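CurM Sulfotransferase (Moorea producta, PDB 4GBM) probably transfers a sulfo group from PAPS to a chain intermediate of the curacin pathway, and is seen here holding adenosine-3'-5'-diphosphate, the desulfated form of that donor. Local coordinates at residues Y159-R164 / Q202-F207; R215-R220 / C236-V241; L67-M72 / Q76-L81. The protein carries 2 engineered substitutions. One frame throughout, in Å; residues are numbered along the deposited sequence.

Interaction 1 of 3, residues Y159-R164 / Q202-F207. With A3P (adenosine-3'-5'-diphosphate), chain G.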
loop_
_atom_site.group_PDB
_atom_site.type_symbol
_atom_site.label_atom_id
_atom_site.label_comp_id
_atom_site.label_asym_id
_atom_site.label_seq_id
_atom_site.Cartn_x
_atom_site.Cartn_y
_atom_site.Cartn_z
ATOM N N TYR A 159 -5.967 6.403 8.461
ATOM C CA TYR A 159 -5.933 6.045 7.050
ATOM C C TYR A 159 -5.305 7.132 6.214
ATOM O O TYR A 159 -5.753 8.282 6.231
ATOM C CB TYR A 159 -7.353 5.774 6.562
ATOM C CG TYR A 159 -7.933 4.561 7.214
ATOM C CD1 TYR A 159 -7.768 3.304 6.645
ATOM C CD2 TYR A 159 -8.638 4.658 8.415
ATOM C CE1 TYR A 159 -8.289 2.172 7.248
ATOM C CE2 TYR A 159 -9.162 3.531 9.030
ATOM C CZ TYR A 159 -8.991 2.293 8.434
ATOM O OH TYR A 159 -9.507 1.177 9.029
ATOM N N ILE A 160 -4.248 6.759 5.498
ATOM C CA ILE A 160 -3.641 7.632 4.506
ATOM C C ILE A 160 -4.201 7.237 3.147
ATOM O O ILE A 160 -3.984 6.110 2.692
ATOM C CB ILE A 160 -2.110 7.477 4.491
ATOM C CG1 ILE A 160 -1.514 7.775 5.869
ATOM C CG2 ILE A 160 -1.485 8.379 3.414
ATOM C CD1 ILE A 160 -0.055 7.307 5.997
ATOM N N TYR A 161 -4.912 8.165 2.502
ATOM C CA TYR A 161 -5.511 7.918 1.197
ATOM C C TYR A 161 -4.611 8.540 0.148
ATOM O O TYR A 161 -4.553 9.766 0.012
ATOM C CB TYR A 161 -6.929 8.506 1.158
ATOM C CG TYR A 161 -7.673 8.403 -0.165
ATOM C CD1 TYR A 161 -7.363 7.420 -1.117
ATOM C CD2 TYR A 161 -8.719 9.279 -0.442
ATOM C CE1 TYR A 161 -8.070 7.343 -2.320
ATOM C CE2 TYR A 161 -9.433 9.210 -1.634
ATOM C CZ TYR A 161 -9.108 8.237 -2.563
ATOM O OH TYR A 161 -9.806 8.194 -3.736
ATOM N N LEU A 162 -3.879 7.677 -0.553
ATOM C CA LEU A 162 -2.935 8.094 -1.590
ATOM C C LEU A 162 -3.610 7.999 -2.955
ATOM O O LEU A 162 -4.123 6.942 -3.323
ATOM C CB LEU A 162 -1.683 7.212 -1.532
ATOM C CG LEU A 162 -0.613 7.420 -2.605
ATOM C CD1 LEU A 162 0.010 8.822 -2.550
ATOM C CD2 LEU A 162 0.454 6.348 -2.458
ATOM N N VAL A 163 -3.620 9.119 -3.677
ATOM C CA VAL A 163 -4.250 9.205 -4.996
ATOM C C VAL A 163 -3.246 9.639 -6.063
ATOM O O VAL A 163 -2.305 10.378 -5.773
ATOM C CB VAL A 163 -5.484 10.162 -5.012
ATOM C CG1 VAL A 163 -6.579 9.663 -4.093
ATOM C CG2 VAL A 163 -5.104 11.590 -4.642
ATOM N N ARG A 164 -3.444 9.151 -7.286
ATOM C CA ARG A 164 -2.640 9.571 -8.433
ATOM C C ARG A 164 -3.563 9.788 -9.629
ATOM O O ARG A 164 -4.615 9.163 -9.721
ATOM C CB ARG A 164 -1.555 8.531 -8.743
ATOM C CG ARG A 164 -0.576 8.993 -9.819
ATOM C CD ARG A 164 0.530 7.996 -10.018
ATOM N NE ARG A 164 1.526 8.523 -10.947
ATOM C CZ ARG A 164 2.553 7.819 -11.406
ATOM N NH1 ARG A 164 2.685 6.544 -11.059
ATOM N NH2 ARG A 164 3.435 8.381 -12.224
ATOM N N GLN A 202 -13.332 4.666 -5.837
ATOM C CA GLN A 202 -14.704 4.751 -5.346
ATOM C C GLN A 202 -14.889 3.973 -4.035
ATOM O O GLN A 202 -15.559 4.456 -3.114
ATOM C CB GLN A 202 -15.721 4.296 -6.398
ATOM C CG GLN A 202 -17.159 4.702 -6.033
ATOM C CD GLN A 202 -17.306 6.205 -5.888
ATOM O OE1 GLN A 202 -17.067 6.957 -6.837
ATOM N NE2 GLN A 202 -17.696 6.653 -4.701
ATOM N N ASN A 203 -14.284 2.788 -3.946
ATOM C CA ASN A 203 -14.367 1.987 -2.721
ATOM C C ASN A 203 -13.750 2.728 -1.529
ATOM O O ASN A 203 -14.314 2.732 -0.438
ATOM C CB ASN A 203 -13.691 0.620 -2.885
ATOM C CG ASN A 203 -14.480 -0.348 -3.771
ATOM O OD1 ASN A 203 -13.927 -1.363 -4.224
ATOM N ND2 ASN A 203 -15.747 -0.051 -4.025
ATOM N N ILE A 204 -12.597 3.359 -1.744
ATOM C CA ILE A 204 -11.956 4.134 -0.675
ATOM C C ILE A 204 -12.815 5.331 -0.271
ATOM O O ILE A 204 -13.037 5.572 0.919
ATOM C CB ILE A 204 -10.549 4.608 -1.058
ATOM C CG1 ILE A 204 -9.624 3.408 -1.270
ATOM C CG2 ILE A 204 -9.973 5.477 0.068
ATOM C CD1 ILE A 204 -8.356 3.734 -2.046
ATOM N N LEU A 205 -13.304 6.074 -1.262
ATOM C CA LEU A 205 -14.181 7.212 -0.993
ATOM C C LEU A 205 -15.399 6.802 -0.175
ATOM O O LEU A 205 -15.744 7.471 0.815
ATOM C CB LEU A 205 -14.606 7.882 -2.303
ATOM C CG LEU A 205 -13.479 8.636 -3.016
ATOM C CD1 LEU A 205 -13.837 8.903 -4.477
ATOM C CD2 LEU A 205 -13.186 9.934 -2.280
ATOM N N ASN A 206 -16.045 5.709 -0.580
ATOM C CA ASN A 206 -17.212 5.193 0.142
ATOM C C ASN A 206 -16.881 4.804 1.580
ATOM O O ASN A 206 -17.622 5.133 2.505
ATOM C CB ASN A 206 -17.825 3.997 -0.596
ATOM C CG ASN A 206 -18.503 4.389 -1.903
ATOM O OD1 ASN A 206 -18.718 5.566 -2.181
ATOM N ND2 ASN A 206 -18.836 3.391 -2.714
ATOM N N PHE A 207 -15.770 4.094 1.754
ATOM C CA PHE A 207 -15.330 3.638 3.065
ATOM C C PHE A 207 -15.001 4.814 3.992
ATOM O O PHE A 207 -15.485 4.890 5.128
ATOM C CB PHE A 207 -14.124 2.713 2.875
ATOM C CG PHE A 207 -13.406 2.353 4.137
ATOM C CD1 PHE A 207 -13.981 1.483 5.066
ATOM C CD2 PHE A 207 -12.128 2.843 4.372
ATOM C CE1 PHE A 207 -13.307 1.131 6.232
ATOM C CE2 PHE A 207 -11.439 2.499 5.538
ATOM C CZ PHE A 207 -12.032 1.638 6.468
HETATM P P1 A3P G . 5.873 3.028 -12.889
HETATM O O1P A3P G . 5.128 1.955 -13.642
HETATM O O2P A3P G . 7.280 2.633 -12.515
HETATM O O3P A3P G . 5.743 4.387 -13.517
HETATM P P2 A3P G . 2.956 1.401 -6.495
HETATM O O4P A3P G . 1.715 1.921 -5.843
HETATM O O5P A3P G . 2.771 0.202 -7.382
HETATM O O6P A3P G . 4.109 1.265 -5.537
HETATM O "O5'" A3P G . 3.383 2.563 -7.536
HETATM C "C5'" A3P G . 4.410 2.298 -8.497
HETATM C "C4'" A3P G . 4.751 3.623 -9.135
HETATM O "O4'" A3P G . 5.444 4.430 -8.175
HETATM C "C3'" A3P G . 5.736 3.484 -10.279
HETATM O "O3'" A3P G . 5.052 3.120 -11.487
HETATM C "C2'" A3P G . 6.356 4.876 -10.304
HETATM O "O2'" A3P G . 5.598 5.759 -11.137
HETATM C "C1'" A3P G . 6.262 5.367 -8.864
HETATM N N9 A3P G . 7.609 5.386 -8.237
HETATM C C8 A3P G . 8.357 4.332 -7.851
HETATM N N7 A3P G . 9.553 4.735 -7.344
HETATM C C5 A3P G . 9.567 6.082 -7.413
HETATM C C6 A3P G . 10.512 7.166 -7.051
HETATM N N6 A3P G . 11.708 6.864 -6.490
HETATM N N1 A3P G . 10.124 8.446 -7.296
HETATM C C2 A3P G . 8.925 8.754 -7.841
HETATM N N3 A3P G . 8.019 7.815 -8.185
HETATM C C4 A3P G . 8.288 6.504 -7.990
#

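Interaction 2 of 3, residues R215-R220 / C236-V241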
loop_
_atom_site.group_PDB
_atom_site.type_symbol
_atom_site.label_atom_id
_atom_site.label_comp_id
_atom_site.label_asym_id
_atom_site.label_seq_id
_atom_site.Cartn_x
_atom_site.Cartn_y
_atom_site.Cartn_z
ATOM N N ARG A 215 -9.541 10.896 11.354
ATOM C CA ARG A 215 -8.789 9.640 11.177
ATOM C C ARG A 215 -8.332 9.373 9.739
ATOM O O ARG A 215 -7.876 8.268 9.416
ATOM C CB ARG A 215 -9.601 8.451 11.708
ATOM C CG ARG A 215 -9.727 8.458 13.226
ATOM C CD ARG A 215 -10.030 7.064 13.772
ATOM N NE ARG A 215 -11.343 6.550 13.383
ATOM C CZ ARG A 215 -11.576 5.363 12.819
ATOM N NH1 ARG A 215 -12.823 5.007 12.534
ATOM N NH2 ARG A 215 -10.585 4.523 12.538
ATOM N N GLN A 216 -8.448 10.384 8.883
ATOM C CA GLN A 216 -8.089 10.235 7.475
ATOM C C GLN A 216 -7.332 11.438 6.939
ATOM O O GLN A 216 -7.543 12.577 7.375
ATOM C CB GLN A 216 -9.330 9.968 6.622
ATOM C CG GLN A 216 -10.433 11.004 6.800
ATOM C CD GLN A 216 -11.691 10.608 6.082
ATOM O OE1 GLN A 216 -11.768 10.665 4.853
ATOM N NE2 GLN A 216 -12.692 10.192 6.845
ATOM N N HIS A 217 -6.438 11.169 5.989
ATOM C CA HIS A 217 -5.576 12.200 5.432
ATOM C C HIS A 217 -5.259 11.845 3.992
ATOM O O HIS A 217 -4.780 10.747 3.723
ATOM C CB HIS A 217 -4.280 12.236 6.249
ATOM C CG HIS A 217 -3.330 13.322 5.862
ATOM N ND1 HIS A 217 -3.461 14.621 6.307
ATOM C CD2 HIS A 217 -2.209 13.294 5.103
ATOM C CE1 HIS A 217 -2.468 15.349 5.823
ATOM N NE2 HIS A 217 -1.699 14.569 5.086
ATOM N N GLN A 218 -5.517 12.766 3.072
ATOM C CA GLN A 218 -5.260 12.500 1.662
ATOM C C GLN A 218 -3.883 12.989 1.251
ATOM O O GLN A 218 -3.457 14.082 1.636
ATOM C CB GLN A 218 -6.324 13.167 0.784
ATOM C CG GLN A 218 -6.286 12.712 -0.676
ATOM C CD GLN A 218 -7.248 13.491 -1.554
ATOM O OE1 GLN A 218 -6.834 14.341 -2.346
ATOM N NE2 GLN A 218 -8.535 13.211 -1.414
ATOM N N ILE A 219 -3.186 12.167 0.468
ATOM C CA ILE A 219 -1.930 12.559 -0.164
ATOM C C ILE A 219 -2.055 12.360 -1.669
ATOM O O ILE A 219 -2.464 11.300 -2.123
ATOM C CB ILE A 219 -0.743 11.734 0.362
ATOM C CG1 ILE A 219 -0.497 12.064 1.842
ATOM C CG2 ILE A 219 0.539 12.024 -0.461
ATOM C CD1 ILE A 219 0.584 11.235 2.483
ATOM N N ARG A 220 -1.711 13.392 -2.430
ATOM C CA ARG A 220 -1.658 13.279 -3.882
ATOM C C ARG A 220 -0.241 12.904 -4.266
ATOM O O ARG A 220 0.716 13.567 -3.853
ATOM C CB ARG A 220 -2.068 14.596 -4.534
ATOM C CG ARG A 220 -3.377 15.124 -3.950
ATOM C CD ARG A 220 -3.726 16.508 -4.465
ATOM N NE ARG A 220 -4.260 16.475 -5.822
ATOM C CZ ARG A 220 -5.490 16.077 -6.138
ATOM N NH1 ARG A 220 -5.871 16.103 -7.405
ATOM N NH2 ARG A 220 -6.343 15.650 -5.200
ATOM N N CYS A 236 3.235 13.976 9.025
ATOM C CA CYS A 236 3.758 13.807 10.388
ATOM C C CYS A 236 2.822 14.431 11.419
ATOM O O CYS A 236 2.587 13.846 12.479
ATOM C CB CYS A 236 5.165 14.394 10.524
ATOM S SG CYS A 236 6.450 13.321 9.841
ATOM N N ASP A 237 2.282 15.608 11.110
ATOM C CA ASP A 237 1.316 16.256 12.006
ATOM C C ASP A 237 0.068 15.393 12.173
ATOM O O ASP A 237 -0.437 15.238 13.288
ATOM C CB ASP A 237 0.939 17.659 11.514
ATOM C CG ASP A 237 2.111 18.636 11.556
ATOM O OD1 ASP A 237 3.070 18.409 12.324
ATOM O OD2 ASP A 237 2.065 19.645 10.819
ATOM N N PHE A 238 -0.402 14.808 11.073
ATOM C CA PHE A 238 -1.567 13.923 11.114
ATOM C C PHE A 238 -1.315 12.678 11.975
ATOM O O PHE A 238 -2.180 12.255 12.765
ATOM C CB PHE A 238 -1.957 13.534 9.684
ATOM C CG PHE A 238 -2.962 12.427 9.603
ATOM C CD1 PHE A 238 -4.277 12.628 10.017
ATOM C CD2 PHE A 238 -2.591 11.181 9.094
ATOM C CE1 PHE A 238 -5.209 11.597 9.926
ATOM C CE2 PHE A 238 -3.517 10.139 8.995
ATOM C CZ PHE A 238 -4.828 10.351 9.421
ATOM N N LEU A 239 -0.123 12.109 11.833
ATOM C CA LEU A 239 0.255 10.904 12.574
ATOM C C LEU A 239 0.707 11.192 14.007
ATOM O O LEU A 239 0.874 10.260 14.795
ATOM C CB LEU A 239 1.350 10.138 11.817
ATOM C CG LEU A 239 0.986 9.629 10.418
ATOM C CD1 LEU A 239 2.200 8.972 9.761
ATOM C CD2 LEU A 239 -0.200 8.669 10.472
ATOM N N ASN A 240 0.900 12.470 14.342
ATOM C CA ASN A 240 1.384 12.874 15.678
ATOM C C ASN A 240 2.782 12.340 15.997
ATOM O O ASN A 240 3.070 11.924 17.126
ATOM C CB ASN A 240 0.387 12.477 16.776
ATOM C CG ASN A 240 -0.960 13.142 16.607
ATOM O OD1 ASN A 240 -1.053 14.364 16.464
ATOM N ND2 ASN A 240 -2.020 12.340 16.631
ATOM N N VAL A 241 3.641 12.353 14.980
ATOM C CA VAL A 241 5.054 12.037 15.144
ATOM C C VAL A 241 5.876 13.246 14.699
ATOM O O VAL A 241 5.419 14.043 13.870
ATOM C CB VAL A 241 5.475 10.753 14.363
ATOM C CG1 VAL A 241 4.693 9.538 14.851
ATOM C CG2 VAL A 241 5.316 10.931 12.855
#

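Interaction 3 of 3, residues L67-M72 / Q76-L81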
loop_
_atom_site.group_PDB
_atom_site.type_symbol
_atom_site.label_atom_id
_atom_site.label_comp_id
_atom_site.label_asym_id
_atom_site.label_seq_id
_atom_site.Cartn_x
_atom_site.Cartn_y
_atom_site.Cartn_z
ATOM N N LEU A 67 -4.603 -8.981 6.224
ATOM C CA LEU A 67 -5.950 -8.406 6.315
ATOM C C LEU A 67 -7.063 -9.141 5.539
ATOM O O LEU A 67 -8.189 -9.213 6.034
ATOM C CB LEU A 67 -5.936 -6.911 5.957
ATOM C CG LEU A 67 -7.158 -6.085 6.374
ATOM C CD1 LEU A 67 -7.336 -6.067 7.899
ATOM C CD2 LEU A 67 -7.027 -4.678 5.822
ATOM N N PRO A 68 -6.767 -9.695 4.340
ATOM C CA PRO A 68 -7.844 -10.384 3.614
ATOM C C PRO A 68 -8.312 -11.725 4.209
ATOM O O PRO A 68 -9.326 -12.264 3.758
ATOM C CB PRO A 68 -7.233 -10.627 2.225
ATOM C CG PRO A 68 -6.108 -9.654 2.118
ATOM C CD PRO A 68 -5.557 -9.573 3.507
ATOM N N PHE A 69 -7.599 -12.253 5.207
ATOM C CA PHE A 69 -7.851 -13.617 5.704
ATOM C C PHE A 69 -8.281 -13.664 7.166
ATOM O O PHE A 69 -7.939 -12.774 7.947
ATOM C CB PHE A 69 -6.607 -14.483 5.506
ATOM C CG PHE A 69 -6.085 -14.466 4.101
ATOM C CD1 PHE A 69 -6.741 -15.175 3.095
ATOM C CD2 PHE A 69 -4.956 -13.727 3.774
ATOM C CE1 PHE A 69 -6.271 -15.151 1.791
ATOM C CE2 PHE A 69 -4.475 -13.704 2.468
ATOM C CZ PHE A 69 -5.137 -14.417 1.477
ATOM N N ASN A 70 -9.027 -14.704 7.534
ATOM C CA ASN A 70 -9.439 -14.871 8.927
ATOM C C ASN A 70 -8.434 -15.652 9.767
ATOM O O ASN A 70 -8.247 -15.355 10.946
ATOM C CB ASN A 70 -10.822 -15.526 9.016
ATOM C CG ASN A 70 -11.932 -14.617 8.515
ATOM O OD1 ASN A 70 -11.935 -13.412 8.780
ATOM N ND2 ASN A 70 -12.883 -15.191 7.790
ATOM N N THR A 71 -7.804 -16.656 9.164
ATOM C CA THR A 71 -6.872 -17.535 9.881
ATOM C C THR A 71 -5.611 -17.780 9.060
ATOM O O THR A 71 -5.615 -17.610 7.844
ATOM C CB THR A 71 -7.491 -18.910 10.192
ATOM O OG1 THR A 71 -7.712 -19.618 8.964
ATOM C CG2 THR A 71 -8.794 -18.778 10.978
ATOM N N MET A 72 -4.535 -18.183 9.730
ATOM C CA MET A 72 -3.261 -18.416 9.053
ATOM C C MET A 72 -3.263 -19.604 8.084
ATOM O O MET A 72 -2.531 -19.588 7.097
ATOM C CB MET A 72 -2.117 -18.535 10.064
ATOM C CG MET A 72 -1.750 -17.210 10.712
ATOM S SD MET A 72 -1.141 -15.977 9.527
ATOM C CE MET A 72 0.553 -16.525 9.302
ATOM N N GLN A 76 -2.350 -19.400 4.163
ATOM C CA GLN A 76 -1.377 -20.308 3.550
ATOM C C GLN A 76 -1.960 -20.988 2.311
ATOM O O GLN A 76 -1.282 -21.120 1.291
ATOM C CB GLN A 76 -0.914 -21.360 4.569
ATOM C CG GLN A 76 0.314 -22.178 4.148
ATOM C CD GLN A 76 -0.015 -23.314 3.192
ATOM O OE1 GLN A 76 -0.985 -24.050 3.388
ATOM N NE2 GLN A 76 0.800 -23.467 2.151
ATOM N N GLU A 77 -3.221 -21.405 2.409
ATOM C CA GLU A 77 -3.898 -22.134 1.336
ATOM C C GLU A 77 -4.273 -21.250 0.148
ATOM O O GLU A 77 -4.280 -21.716 -0.996
ATOM C CB GLU A 77 -5.154 -22.824 1.876
ATOM C CG GLU A 77 -4.871 -23.984 2.836
ATOM C CD GLU A 77 -6.089 -24.408 3.655
ATOM O OE1 GLU A 77 -7.060 -23.624 3.759
ATOM O OE2 GLU A 77 -6.069 -25.529 4.206
ATOM N N GLN A 78 -4.580 -19.983 0.422
ATOM C CA GLN A 78 -5.143 -19.085 -0.589
ATOM C C GLN A 78 -4.152 -18.073 -1.166
ATOM O O GLN A 78 -4.373 -17.542 -2.259
ATOM C CB GLN A 78 -6.362 -18.350 -0.027
ATOM C CG GLN A 78 -7.532 -19.252 0.330
ATOM C CD GLN A 78 -8.686 -18.500 0.968
ATOM O OE1 GLN A 78 -8.889 -17.309 0.717
ATOM N NE2 GLN A 78 -9.458 -19.199 1.794
ATOM N N LEU A 79 -3.066 -17.805 -0.444
ATOM C CA LEU A 79 -2.116 -16.772 -0.861
ATOM C C LEU A 79 -1.203 -17.236 -1.993
ATOM O O LEU A 79 -0.254 -17.998 -1.776
ATOM C CB LEU A 79 -1.297 -16.249 0.330
ATOM C CG LEU A 79 -0.357 -15.058 0.100
ATOM C CD1 LEU A 79 -1.098 -13.847 -0.455
ATOM C CD2 LEU A 79 0.348 -14.701 1.393
ATOM N N ASN A 80 -1.507 -16.764 -3.199
ATOM C CA ASN A 80 -0.698 -17.029 -4.381
ATOM C C ASN A 80 -0.335 -15.711 -5.049
ATOM O O ASN A 80 -1.215 -14.933 -5.423
ATOM C CB ASN A 80 -1.448 -17.932 -5.366
ATOM C CG ASN A 80 -1.901 -19.242 -4.738
ATOM O OD1 ASN A 80 -1.201 -19.831 -3.908
ATOM N ND2 ASN A 80 -3.076 -19.712 -5.144
ATOM N N LEU A 81 0.967 -15.466 -5.187
ATOM C CA LEU A 81 1.467 -14.194 -5.710
ATOM C C LEU A 81 2.473 -14.408 -6.835
ATOM O O LEU A 81 3.210 -15.399 -6.829
ATOM C CB LEU A 81 2.116 -13.384 -4.581
ATOM C CG LEU A 81 1.291 -13.088 -3.323
ATOM C CD1 LEU A 81 2.212 -12.662 -2.189
ATOM C CD2 LEU A 81 0.206 -12.038 -3.563
#

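Interaction 1 of 3, residues Y159-R164 / Q202-F207
In Phe-207 the ring is carried anti to the backbone N (chi1 170°), which brings its edge up to the face of Tyr-159, whose own ring lies beside its backbone N. The result is a T-shaped pair: the planes stand at 79°, and Phe-207 CE2 comes 3.6 Å from Tyr-159 CE1, off the centre of the tyrosine face. Tyr-159 OH is hydrogen-bonded to Glu-151, which tethers the far end of the ring.

Two residues along the strand, Tyr-161 meets the helix differently. Its ring is wedged between two aliphatic groups: Val-163 CG1 covers one face, and on the opposite face Ile-204 CG2 makes a CH-pi contact, 3.5 Å from the ring centroid and nearly above it. Ile-204 CD1 adds a second touch at 3.6 Å from Tyr-161 CE1. Leu-205 comes in at the phenol end, with CD2 3.9 Å from Tyr-161 CE2, while Tyr-161 OH bonds to Asn-201 one turn back in the helix.

Arg-164, just past the strand, reaches the nucleotide on an extended side chain. Its NH1 gives a hydrogen bond of 3.0 Å to A3P O2', which lies near the guanidinium plane. Arg-42 O and Leu-282 O take further N-H groups, and Tyr-221 adds a cation-pi contact, so the group is fixed from several sides.

Segments 202-207 and 159-163 thus run roughly antiparallel, their axes 10.4 Å apart at 148°, in the helix-on-parallel-sheet layering of the P-loop-type sulfotransferase fold, in which the residue just after this strand reaches the donor-nucleotide pocket.

Interaction 2 of 3, residues R215-R220 / C236-V241
Gln-216, whose backbone touches the ring of Phe-238, has its side-chain NE2 gripped twice: by Leu-208 O and, more weakly, by Glu-212 O. These bonds join the strand to the end of helix 189-208 and to the loop after it. This is a strand-helix unit at the border of a parallel alpha/beta sheet: strand 216-220 is an outermost strand, and the chain runs through helix 221-226 and then helix 228-239, whose last turn lays Phe-238 back on the strand.

Phe-238 and His-217 carry the contact. Both rings stand anti to their backbone N (chi1 169° for Phe-238), and the two side chains run antiparallel alongside each other, forming an offset stack with planes at 19° and centroids 5.0 Å apart. The offset places the methylene of His-217 over the middle of the phenylalanine, CB lying 3.4 Å from the centroid of the Phe-238 ring. The far rim of that ring meets main chain: Phe-238 CZ approaches Arg-215 C edge-on at 3.7 Å, and Phe-238 CE1 is 3.6 Å from Gln-216 O. The buried guanidinium of Arg-215 bonds through NH2 to Ser-157 O and forms salt bridges with Glu-151 and Glu-212.

An alanine in place of Phe-238 is likely to leave the imidazole of His-217 without its stacking partner and a gap beside the backbone of Arg-215 and Gln-216.

Just beyond, a Schellman motif ends the helix, with Asn-240 at positive phi and Val-241 N bonded to Cys-236 O at 3.1 Å. The CH-pi contact is returned: Phe-238 CB sits over the rim of the imidazole, 3.9 Å from His-217 ND1.

Interaction 3 of 3, residues L67-M72 / Q76-L81
Phe-69 meets Gln-78 with its ring edge, and the contact divides there into an inner part and an exposed rim. Innermost is Met-72, buried against Ile-117 and Val-120; its carbonyl makes the bond that joins the two segments, Gln-76 N to Met-72 O at 2.9 Å, an i to i+4 bond in the first turn of helix 72-78. Beside it the ring of Phe-69, placed next to its own backbone N (chi1 -53°), has Pro-68 CB over one face and rests on Ile-117. Its CZ lies 4.4 Å from Leu-79 CB.

The outer side is made by exposed glutamines, whose contacts are as close but lie at the surface. Gln-78 is extended and passes the phenylalanine head to tail, with CB 3.7 Å and OE1 3.6 Å from Phe-69 CE1. The carboxamide plane is turned 74° from the ring, and OE1 lies in the ring plane at its rim, where the C-H groups are weakly positive, so the approach is probably mildly attractive. Gln-76 keeps CB 3.5 Å from Met-72 O, but its chain bends at chi2 and carries its amide off from the loop, with Glu-111 as a neighbour.

The turn into the helix is capped at its start: Thr-71 is the N-cap, its OG1 bonded to Glu-74 N, while Glu-74 OE2 reaches back to Asn-70 N. The arrangement is a loop that folds back along the short helix it leads into; helix 117-128 packs against Phe-69 and Met-72, helix 100-113 flanks Met-72 and Gln-76, and helix 144-153 receives Leu-67 and Pro-68.

Interactions 1 and 2 share a sheet and illustrate how one parallel layer is covered by successive helices. Their centres are about 13 Å apart, and strands 158-163 and 216-220 are joined directly, with Tyr-159 N 2.8 Å from Arg-215 O and Tyr-161 O 2.8 Å from Ile-219 N, both probable hydrogen bonds. Glu-151 ties them again, serving both Tyr-159 OH and Arg-215 NH1. Only interaction 1 reaches the nucleotide, through Arg-164. Interaction 3 lies apart, its centre about 23 Å from that of interaction 1 and about 29 Å from that of interaction 2, across the chain's centre from the latter; helix 144-153 touches residues of all three.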